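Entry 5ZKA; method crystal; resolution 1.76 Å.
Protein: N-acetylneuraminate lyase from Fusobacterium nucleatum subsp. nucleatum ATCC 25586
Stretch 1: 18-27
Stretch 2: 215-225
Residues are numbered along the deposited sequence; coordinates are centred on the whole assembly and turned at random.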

# COMPACT_ATOMS: atom_id res chain seq x y z
N MET A 18 -10.93 6.86 -21.42
CA MET A 18 -11.58 6.18 -20.32
C MET A 18 -11.04 6.57 -18.95
O MET A 18 -11.50 6.01 -17.95
CB MET A 18 -11.46 4.67 -20.49
CG MET A 18 -12.17 4.13 -21.71
SD MET A 18 -12.28 2.34 -21.58
CE MET A 18 -12.99 2.18 -19.94
N LYS A 19 -10.09 7.50 -18.87
CA LYS A 19 -9.51 7.87 -17.58
C LYS A 19 -10.56 8.52 -16.69
O LYS A 19 -11.55 9.08 -17.17
CB LYS A 19 -8.35 8.84 -17.78
CG LYS A 19 -7.20 8.28 -18.59
CD LYS A 19 -6.15 9.35 -18.89
CE LYS A 19 -4.80 8.99 -18.28
NZ LYS A 19 -3.75 9.97 -18.67
N GLY A 20 -10.34 8.46 -15.38
CA GLY A 20 -11.10 9.26 -14.44
C GLY A 20 -11.76 8.43 -13.37
O GLY A 20 -11.45 7.25 -13.17
N ILE A 21 -12.71 9.06 -12.67
CA ILE A 21 -13.35 8.49 -11.49
C ILE A 21 -14.66 7.82 -11.90
O ILE A 21 -15.55 8.48 -12.46
CB ILE A 21 -13.61 9.58 -10.44
CG1 ILE A 21 -12.31 10.32 -10.10
CG2 ILE A 21 -14.27 9.00 -9.21
CD1 ILE A 21 -11.28 9.47 -9.42
N TYR A 22 -14.79 6.53 -11.62
CA TYR A 22 -15.99 5.74 -11.91
C TYR A 22 -16.68 5.34 -10.62
O TYR A 22 -16.05 4.75 -9.73
CB TYR A 22 -15.64 4.44 -12.66
CG TYR A 22 -15.18 4.60 -14.09
CD1 TYR A 22 -13.99 5.23 -14.39
CD2 TYR A 22 -15.92 4.05 -15.14
CE1 TYR A 22 -13.56 5.37 -15.70
CE2 TYR A 22 -15.50 4.17 -16.45
CZ TYR A 22 -14.31 4.82 -16.72
OH TYR A 22 -13.87 4.96 -18.01
N SER A 23 -17.98 5.60 -10.52
CA SER A 23 -18.75 5.01 -9.43
C SER A 23 -19.09 3.56 -9.77
O SER A 23 -19.58 3.28 -10.87
CB SER A 23 -20.05 5.78 -9.19
OG SER A 23 -19.81 6.99 -8.49
N ALA A 24 -18.84 2.65 -8.84
CA ALA A 24 -19.39 1.31 -8.94
C ALA A 24 -20.86 1.43 -8.57
O ALA A 24 -21.21 1.60 -7.39
CB ALA A 24 -18.65 0.33 -8.03
N LEU A 25 -21.70 1.39 -9.59
CA LEU A 25 -23.09 1.79 -9.46
C LEU A 25 -23.84 0.89 -8.49
O LEU A 25 -23.87 -0.34 -8.65
CB LEU A 25 -23.75 1.77 -10.83
CG LEU A 25 -25.19 2.26 -10.90
CD1 LEU A 25 -25.22 3.75 -10.58
CD2 LEU A 25 -25.77 1.98 -12.28
N MET A 26 -24.45 1.49 -7.48
CA MET A 26 -25.33 0.74 -6.59
C MET A 26 -26.71 0.59 -7.21
O MET A 26 -27.16 1.42 -8.00
CB MET A 26 -25.44 1.43 -5.24
CG MET A 26 -24.09 1.64 -4.59
SD MET A 26 -24.14 1.37 -2.82
CE MET A 26 -24.61 -0.35 -2.71
N VAL A 27 -27.40 -0.48 -6.81
CA VAL A 27 -28.69 -0.84 -7.39
C VAL A 27 -29.70 -0.92 -6.26
O VAL A 27 -29.44 -1.58 -5.25
CB VAL A 27 -28.64 -2.17 -8.15
CG1 VAL A 27 -30.04 -2.54 -8.67
CG2 VAL A 27 -27.65 -2.06 -9.30
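Stretch 2 215-225: VDGAIGSTYNI

Stretch 2 lies beside stretch 1 as a parallel β-strand, paired backbone to backbone, and then turns so that Tyr223 packs on the face that carries Ile21 and Ser23, and Asn224 reaches the backbone of Ala24. The strands 217-220 and 20-24 run in the same direction, with 11° between their axes and a closest approach of 4.6 Å. Backbone angles in strand 217-220 are all extended, Gly217 almost fully so, with a positive phi (phi 167°, psi -161°). In register, Gly20 faces Gly217 (CA to CA 4.2 Å), Ile21 Ala218 (CA to CA 5.0 Å), Tyr22 Ile219 (CA to CA 4.6 Å) and Ser23 Gly220 (CA to CA 5.3 Å).

The hydrogen bonds alternate along the ladder, as parallel pairing requires: Gly20 N to Asp216 O, 3.0 Å; Ala218 N to Gly20 O, 3.1 Å; Tyr22 N to Ala218 O, 2.8 Å; Gly220 N to Tyr22 O, 3.1 Å; and Ala24 N to Gly220 O, 2.9 Å. CA-H...O contacts supplement them, with Gly217 CA 3.1 Å from Gly20 O and Ile219 CA 3.3 Å from Tyr22 O. The close approach at Gly217 leaves no room for a side chain: an ideal CB there would lie 2.1 Å from Gly20 O.

Ile21 and Ala218 share one face of the sheet, with Ile21 CD1 4.2 Å from Ala218 CB. Tyr22 and Ile219 share the other, where Tyr22 CB packs 3.7 Å from Ile219 CG1; the end of the Tyr22 side chain leads away, and its OH donates a hydrogen bond to Met18 O at 2.6 Å. Before the strands, Lys19 NZ and Asp216 OD1 stand 4.2 Å apart, opposite charges beyond salt-bridge range.

After Gly220 the chain leaves the extended conformation: Ser221 has phi -74°, psi -34°, and a weakly bonded helix begins at about Tyr223. This turn brings the Tyr223 ring back over stretch 1. Ile21 CG2 sits over one ring face, 4.0 Å from the centroid of Tyr223, while Tyr22 O lies at the ring edge, 3.2 Å from Tyr223 CD2. A CB on Gly220 would fall 2.6 Å from Tyr223 CE2, so the bare glycine makes space for the ring.

Asn224 extends the pairing through its side chain. Its ND2 donates to Ala24 O at 2.9 Å and also to Ser221 O, likewise 2.9 Å from Asn224 ND2, so one amide group ties the turn to stretch 1. Met26 CG packs 3.5 Å from Asn224 ND2. The contact buries 665 Å² between the two stretches, both sides summed.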

# COMPACT_ATOMS: atom_id res chain seq x y z
N VAL A 215 -1.87 5.61 -11.68
CA VAL A 215 -3.11 4.98 -12.16
C VAL A 215 -3.89 5.98 -13.03
O VAL A 215 -3.71 7.20 -12.94
CB VAL A 215 -4.00 4.46 -11.01
CG1 VAL A 215 -3.30 3.36 -10.23
CG2 VAL A 215 -4.43 5.59 -10.10
N ASP A 216 -4.72 5.43 -13.91
CA ASP A 216 -5.47 6.23 -14.89
C ASP A 216 -6.83 6.64 -14.38
O ASP A 216 -7.54 7.39 -15.05
CB ASP A 216 -5.59 5.44 -16.19
CG ASP A 216 -4.24 5.08 -16.76
OD1 ASP A 216 -3.62 5.96 -17.39
OD2 ASP A 216 -3.77 3.94 -16.54
N GLY A 217 -7.19 6.17 -13.19
CA GLY A 217 -8.49 6.49 -12.62
C GLY A 217 -8.76 5.59 -11.44
O GLY A 217 -7.84 4.98 -10.89
N ALA A 218 -10.03 5.50 -11.08
CA ALA A 218 -10.43 4.72 -9.92
C ALA A 218 -11.88 4.29 -10.11
O ALA A 218 -12.67 5.00 -10.73
CB ALA A 218 -10.28 5.52 -8.62
N ILE A 219 -12.20 3.12 -9.57
CA ILE A 219 -13.56 2.57 -9.59
C ILE A 219 -13.91 2.22 -8.14
O ILE A 219 -13.19 1.44 -7.51
CB ILE A 219 -13.64 1.33 -10.49
CG1 ILE A 219 -13.27 1.71 -11.92
CG2 ILE A 219 -15.01 0.67 -10.43
CD1 ILE A 219 -12.87 0.48 -12.81
N GLY A 220 -14.96 2.82 -7.60
CA GLY A 220 -15.22 2.67 -6.17
C GLY A 220 -16.68 2.83 -5.79
O GLY A 220 -17.44 3.56 -6.43
N SER A 221 -17.05 2.16 -4.69
CA SER A 221 -18.42 2.28 -4.18
C SER A 221 -18.67 3.62 -3.51
O SER A 221 -19.79 4.13 -3.54
CB SER A 221 -18.70 1.17 -3.17
OG SER A 221 -17.74 1.21 -2.12
N THR A 222 -17.66 4.19 -2.86
CA THR A 222 -17.95 5.40 -2.10
C THR A 222 -18.16 6.61 -3.00
O THR A 222 -18.68 7.63 -2.53
CB THR A 222 -16.86 5.71 -1.08
OG1 THR A 222 -15.64 6.08 -1.75
CG2 THR A 222 -16.60 4.49 -0.19
N TYR A 223 -17.80 6.51 -4.28
CA TYR A 223 -17.96 7.65 -5.16
C TYR A 223 -19.43 7.93 -5.45
O TYR A 223 -19.76 9.02 -5.93
CB TYR A 223 -17.16 7.43 -6.45
CG TYR A 223 -15.71 7.07 -6.18
CD1 TYR A 223 -15.04 7.56 -5.05
CD2 TYR A 223 -15.02 6.20 -7.01
CE1 TYR A 223 -13.71 7.21 -4.78
CE2 TYR A 223 -13.69 5.84 -6.74
CZ TYR A 223 -13.04 6.35 -5.64
OH TYR A 223 -11.73 5.99 -5.39
N ASN A 224 -20.32 6.97 -5.15
CA ASN A 224 -21.76 7.21 -5.25
C ASN A 224 -22.19 8.39 -4.38
O ASN A 224 -23.17 9.06 -4.68
CB ASN A 224 -22.55 5.96 -4.82
CG ASN A 224 -22.54 4.85 -5.87
OD1 ASN A 224 -23.31 4.87 -6.82
ND2 ASN A 224 -21.66 3.86 -5.68
N ILE A 225 -21.47 8.64 -3.28
CA ILE A 225 -21.81 9.75 -2.39
C ILE A 225 -20.64 10.69 -2.13
O ILE A 225 -20.87 11.83 -1.66
CB ILE A 225 -22.35 9.20 -1.05
CG1 ILE A 225 -21.32 8.25 -0.42
CG2 ILE A 225 -23.68 8.48 -1.25
CD1 ILE A 225 -21.62 7.92 1.04